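Local coordinates for protein involved in catabolism of external DNA (Legionella pneumophila subsp. pneumophila, PDB 2OO3) that probably transfers a methyl group from S-adenosyl-L-methionine to N6 of one adenine in 23S ribosomal RNA, at residues Val69-Phe80 / Leu255-Phe264. Sequence-based numbering, arbitrary orientation.
Sequences VWLDRENLPSLF and LVLETLTTYF. With SO4 (sulfate ion), chain D.
Y263 of segment 255-264 reaches across to D72, the first residue past the end of helix 66-71. Its OH donates to D72 OD2 at 2.5 Å, a short bond that meets the anti side of the carboxylate. The carboxylate lies close to the edge of the phenol ring, the two planes turned 63° apart. With chi1 of D72 at -152°, the carboxylate swings roughly trans to the main-chain nitrogen, which brings OD2 to the hydroxyl while OD1 takes a weak bond from N75 ND2. A water bridges Y263 OH and N75 O, donating to both, so the hydroxyl gives one bond and accepts another. Beside this polar end, L76 CD2 packs against Y263 CE2 at 3.7 Å; the same methyl sits over one face of the F80 ring, 4.1 Å above its centre. At the edge of that ring, CE1 meets L260 CD2 in the ring plane at 3.8 Å, while T259 CG2 packs near CZ. V69 CG2 fits among L260, Y263 and F264, with L260 CD2 at 4.0 Å. Farther along, P77 CG comes to 3.4 Å from T259 OG1, the pyrrolidine corner turned toward the threonine, whose OG1 bonds back to L255 O within its helix. L79 CD1 lies against L255 CD2, and L79 CB faces V256 CG2. F80 and V256 also touch I21, and L260 touches V17, of helix 14-30; through these three buried residues segment 69-80 and helix 249-263 pack together against that helix on the Rossmann-like methyltransferase domain. The contact is thus mainly hydrophobic, clasped at one end by a single phenol-carboxylate bond; that hydrogen bond would probably help stabilise negative charge on D72.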
loop_
_atom_site.group_PDB
_atom_site.type_symbol
_atom_site.label_atom_id
_atom_site.label_comp_id
_atom_site.label_asym_id
_atom_site.label_seq_id
_atom_site.Cartn_x
_atom_site.Cartn_y
_atom_site.Cartn_z
ATOM N N VAL A 69 7.641 -5.871 -14.831
ATOM C CA VAL A 69 6.979 -6.918 -14.069
ATOM C C VAL A 69 5.841 -7.455 -14.933
ATOM O O VAL A 69 5.688 -8.696 -15.093
ATOM C CB VAL A 69 6.484 -6.372 -12.667
ATOM C CG1 VAL A 69 5.614 -7.380 -11.953
ATOM C CG2 VAL A 69 7.667 -6.030 -11.777
ATOM N N TRP A 70 5.069 -6.530 -15.508
ATOM C CA TRP A 70 3.948 -6.865 -16.364
ATOM C C TRP A 70 4.376 -7.618 -17.620
ATOM O O TRP A 70 3.773 -8.632 -17.979
ATOM C CB TRP A 70 3.207 -5.601 -16.799
ATOM C CG TRP A 70 2.105 -5.818 -17.855
ATOM C CD1 TRP A 70 2.151 -5.436 -19.179
ATOM C CD2 TRP A 70 0.803 -6.428 -17.661
ATOM N NE1 TRP A 70 0.975 -5.781 -19.810
ATOM C CE2 TRP A 70 0.134 -6.390 -18.910
ATOM C CE3 TRP A 70 0.150 -7.011 -16.554
ATOM C CZ2 TRP A 70 -1.175 -6.879 -19.084
ATOM C CZ3 TRP A 70 -1.153 -7.518 -16.728
ATOM C CH2 TRP A 70 -1.795 -7.446 -17.994
ATOM N N LEU A 71 5.402 -7.108 -18.289
ATOM C CA LEU A 71 5.895 -7.759 -19.495
ATOM C C LEU A 71 6.330 -9.199 -19.229
ATOM O O LEU A 71 6.137 -10.066 -20.086
ATOM C CB LEU A 71 7.050 -6.955 -20.106
ATOM C CG LEU A 71 6.602 -5.646 -20.762
ATOM C CD1 LEU A 71 7.782 -4.864 -21.266
ATOM C CD2 LEU A 71 5.603 -5.884 -21.885
ATOM N N ASP A 72 6.907 -9.448 -18.054
ATOM C CA ASP A 72 7.380 -10.787 -17.689
ATOM C C ASP A 72 6.402 -11.583 -16.843
ATOM O O ASP A 72 6.813 -12.511 -16.136
ATOM C CB ASP A 72 8.707 -10.702 -16.933
ATOM C CG ASP A 72 9.559 -11.948 -17.112
ATOM O OD1 ASP A 72 9.443 -12.587 -18.183
ATOM O OD2 ASP A 72 10.336 -12.279 -16.192
ATOM N N ARG A 73 5.116 -11.247 -16.922
ATOM C CA ARG A 73 4.146 -11.759 -15.958
ATOM C C ARG A 73 4.021 -13.299 -15.930
ATOM O O ARG A 73 3.705 -13.880 -14.882
ATOM C CB ARG A 73 2.778 -11.099 -16.149
ATOM C CG ARG A 73 2.099 -11.386 -17.458
ATOM C CD ARG A 73 0.947 -10.405 -17.685
ATOM N NE ARG A 73 0.324 -10.554 -18.998
ATOM C CZ ARG A 73 0.747 -9.976 -20.119
ATOM N NH1 ARG A 73 1.830 -9.209 -20.124
ATOM N NH2 ARG A 73 0.090 -10.177 -21.257
ATOM N N GLU A 74 4.277 -13.942 -17.075
ATOM C CA GLU A 74 4.138 -15.391 -17.192
ATOM C C GLU A 74 5.274 -16.116 -16.494
ATOM O O GLU A 74 5.235 -17.327 -16.322
ATOM C CB GLU A 74 3.999 -15.810 -18.672
ATOM C CG GLU A 74 2.684 -15.315 -19.318
ATOM C CD GLU A 74 1.429 -15.897 -18.656
ATOM O OE1 GLU A 74 1.431 -17.130 -18.409
ATOM O OE2 GLU A 74 0.449 -15.140 -18.380
ATOM N N ASN A 75 6.268 -15.364 -16.055
ATOM C CA ASN A 75 7.380 -15.912 -15.326
ATOM C C ASN A 75 7.396 -15.563 -13.837
ATOM O O ASN A 75 8.398 -15.809 -13.149
ATOM C CB ASN A 75 8.676 -15.467 -16.004
ATOM C CG ASN A 75 8.838 -16.090 -17.392
ATOM O OD1 ASN A 75 9.285 -17.224 -17.503
ATOM N ND2 ASN A 75 8.461 -15.349 -18.452
ATOM N N LEU A 76 6.310 -14.979 -13.334
ATOM C CA LEU A 76 6.321 -14.507 -11.955
ATOM C C LEU A 76 5.905 -15.638 -11.007
ATOM O O LEU A 76 5.117 -16.505 -11.392
ATOM C CB LEU A 76 5.385 -13.300 -11.784
ATOM C CG LEU A 76 5.808 -11.959 -12.403
ATOM C CD1 LEU A 76 4.656 -10.958 -12.271
ATOM C CD2 LEU A 76 7.141 -11.366 -11.797
ATOM N N PRO A 77 6.430 -15.629 -9.771
ATOM C CA PRO A 77 5.959 -16.561 -8.752
ATOM C C PRO A 77 4.479 -16.330 -8.473
ATOM O O PRO A 77 3.971 -15.211 -8.658
ATOM C CB PRO A 77 6.808 -16.202 -7.515
ATOM C CG PRO A 77 8.033 -15.458 -8.080
ATOM C CD PRO A 77 7.490 -14.730 -9.264
ATOM N N SER A 78 3.785 -17.388 -8.064
ATOM C CA SER A 78 2.342 -17.352 -7.820
ATOM C C SER A 78 1.891 -16.320 -6.804
ATOM O O SER A 78 0.723 -15.954 -6.809
ATOM C CB SER A 78 1.836 -18.749 -7.383
ATOM O OG SER A 78 2.329 -19.034 -6.075
ATOM N N LEU A 79 2.782 -15.855 -5.918
ATOM C CA LEU A 79 2.455 -14.738 -4.994
ATOM C C LEU A 79 2.012 -13.436 -5.696
ATOM O O LEU A 79 1.392 -12.564 -5.064
ATOM C CB LEU A 79 3.644 -14.427 -4.047
ATOM C CG LEU A 79 3.882 -15.490 -2.957
ATOM C CD1 LEU A 79 5.098 -15.123 -2.114
ATOM C CD2 LEU A 79 2.680 -15.603 -2.065
ATOM N N PHE A 80 2.340 -13.325 -6.978
ATOM C CA PHE A 80 1.990 -12.181 -7.832
ATOM C C PHE A 80 0.638 -12.283 -8.517
ATOM O O PHE A 80 0.174 -11.315 -9.149
ATOM C CB PHE A 80 3.060 -11.981 -8.898
ATOM C CG PHE A 80 4.370 -11.369 -8.372
ATOM C CD1 PHE A 80 4.693 -10.026 -8.636
ATOM C CD2 PHE A 80 5.289 -12.148 -7.644
ATOM C CE1 PHE A 80 5.912 -9.478 -8.190
ATOM C CE2 PHE A 80 6.513 -11.609 -7.169
ATOM C CZ PHE A 80 6.827 -10.269 -7.434
ATOM N N LEU A 255 9.927 -13.508 -0.570
ATOM C CA LEU A 255 9.906 -14.014 -1.946
ATOM C C LEU A 255 9.558 -12.875 -2.904
ATOM O O LEU A 255 10.177 -12.733 -3.961
ATOM C CB LEU A 255 8.915 -15.179 -2.149
ATOM C CG LEU A 255 8.871 -15.751 -3.606
ATOM C CD1 LEU A 255 10.247 -16.054 -4.215
ATOM C CD2 LEU A 255 7.962 -16.991 -3.754
ATOM N N VAL A 256 8.576 -12.059 -2.536
ATOM C CA VAL A 256 8.174 -10.973 -3.421
ATOM C C VAL A 256 9.370 -10.022 -3.628
ATOM O O VAL A 256 9.732 -9.697 -4.762
ATOM C CB VAL A 256 6.968 -10.189 -2.850
ATOM C CG1 VAL A 256 6.750 -8.830 -3.630
ATOM C CG2 VAL A 256 5.677 -11.060 -2.886
ATOM N N LEU A 257 9.960 -9.566 -2.522
ATOM C CA LEU A 257 11.067 -8.600 -2.579
ATOM C C LEU A 257 12.272 -9.151 -3.333
ATOM O O LEU A 257 12.876 -8.426 -4.125
ATOM C CB LEU A 257 11.489 -8.147 -1.174
ATOM C CG LEU A 257 10.447 -7.335 -0.388
ATOM C CD1 LEU A 257 10.807 -7.265 1.113
ATOM C CD2 LEU A 257 10.327 -5.918 -0.970
ATOM N N GLU A 258 12.621 -10.424 -3.111
ATOM C CA GLU A 258 13.700 -11.043 -3.897
ATOM C C GLU A 258 13.392 -10.979 -5.371
ATOM O O GLU A 258 14.262 -10.627 -6.169
ATOM C CB GLU A 258 13.896 -12.519 -3.569
ATOM C CG GLU A 258 14.297 -12.865 -2.161
ATOM C CD GLU A 258 14.625 -14.356 -2.082
ATOM O OE1 GLU A 258 14.739 -14.894 -0.959
ATOM O OE2 GLU A 258 14.772 -14.977 -3.180
ATOM N N THR A 259 12.166 -11.364 -5.753
ATOM C CA THR A 259 11.753 -11.274 -7.161
ATOM C C THR A 259 11.878 -9.850 -7.728
ATOM O O THR A 259 12.420 -9.652 -8.827
ATOM C CB THR A 259 10.314 -11.823 -7.385
ATOM O OG1 THR A 259 10.258 -13.155 -6.881
ATOM C CG2 THR A 259 9.967 -11.867 -8.832
ATOM N N LEU A 260 11.380 -8.862 -6.995
ATOM C CA LEU A 260 11.442 -7.467 -7.471
ATOM C C LEU A 260 12.883 -6.935 -7.710
ATOM O O LEU A 260 13.137 -6.151 -8.645
ATOM C CB LEU A 260 10.656 -6.549 -6.517
ATOM C CG LEU A 260 9.142 -6.836 -6.500
ATOM C CD1 LEU A 260 8.485 -5.856 -5.553
ATOM C CD2 LEU A 260 8.552 -6.691 -7.945
ATOM N N THR A 261 13.824 -7.346 -6.867
ATOM C CA THR A 261 15.205 -6.904 -7.038
ATOM C C THR A 261 15.800 -7.502 -8.314
ATOM O O THR A 261 16.821 -7.008 -8.779
ATOM C CB THR A 261 16.121 -7.253 -5.860
ATOM O OG1 THR A 261 16.211 -8.674 -5.715
ATOM C CG2 THR A 261 15.609 -6.654 -4.550
ATOM N N THR A 262 15.184 -8.543 -8.884
ATOM C CA THR A 262 15.646 -9.037 -10.189
ATOM C C THR A 262 15.134 -8.161 -11.354
ATOM O O THR A 262 15.672 -8.230 -12.446
ATOM C CB THR A 262 15.283 -10.523 -10.460
ATOM O OG1 THR A 262 13.878 -10.667 -10.716
ATOM C CG2 THR A 262 15.690 -11.423 -9.281
ATOM N N TYR A 263 14.096 -7.353 -11.115
ATOM C CA TYR A 263 13.561 -6.436 -12.131
ATOM C C TYR A 263 14.051 -5.000 -11.955
ATOM O O TYR A 263 14.264 -4.296 -12.925
ATOM C CB TYR A 263 12.015 -6.472 -12.154
ATOM C CG TYR A 263 11.455 -7.813 -12.588
ATOM C CD1 TYR A 263 11.355 -8.141 -13.941
ATOM C CD2 TYR A 263 11.041 -8.756 -11.648
ATOM C CE1 TYR A 263 10.865 -9.373 -14.346
ATOM C CE2 TYR A 263 10.553 -10.011 -12.043
ATOM C CZ TYR A 263 10.457 -10.306 -13.383
ATOM O OH TYR A 263 9.949 -11.536 -13.785
ATOM N N PHE A 264 14.237 -4.557 -10.725
ATOM C CA PHE A 264 14.598 -3.158 -10.488
ATOM C C PHE A 264 16.107 -3.041 -10.225
ATOM O O PHE A 264 16.591 -3.547 -9.207
ATOM C CB PHE A 264 13.815 -2.600 -9.304
ATOM C CG PHE A 264 12.289 -2.768 -9.414
ATOM C CD1 PHE A 264 11.635 -2.657 -10.635
ATOM C CD2 PHE A 264 11.520 -2.969 -8.269
ATOM C CE1 PHE A 264 10.238 -2.793 -10.718
ATOM C CE2 PHE A 264 10.134 -3.124 -8.343
ATOM C CZ PHE A 264 9.496 -3.032 -9.592
HETATM S S SO4 D . 5.654 -20.711 -7.815
HETATM O O1 SO4 D . 6.373 -21.568 -8.756
HETATM O O2 SO4 D . 4.889 -19.761 -8.610
HETATM O O3 SO4 D . 4.752 -21.527 -6.996
HETATM O O4 SO4 D . 6.591 -20.010 -6.937
HETATM O O HOH W 1 10.563 -13.690 -11.963
#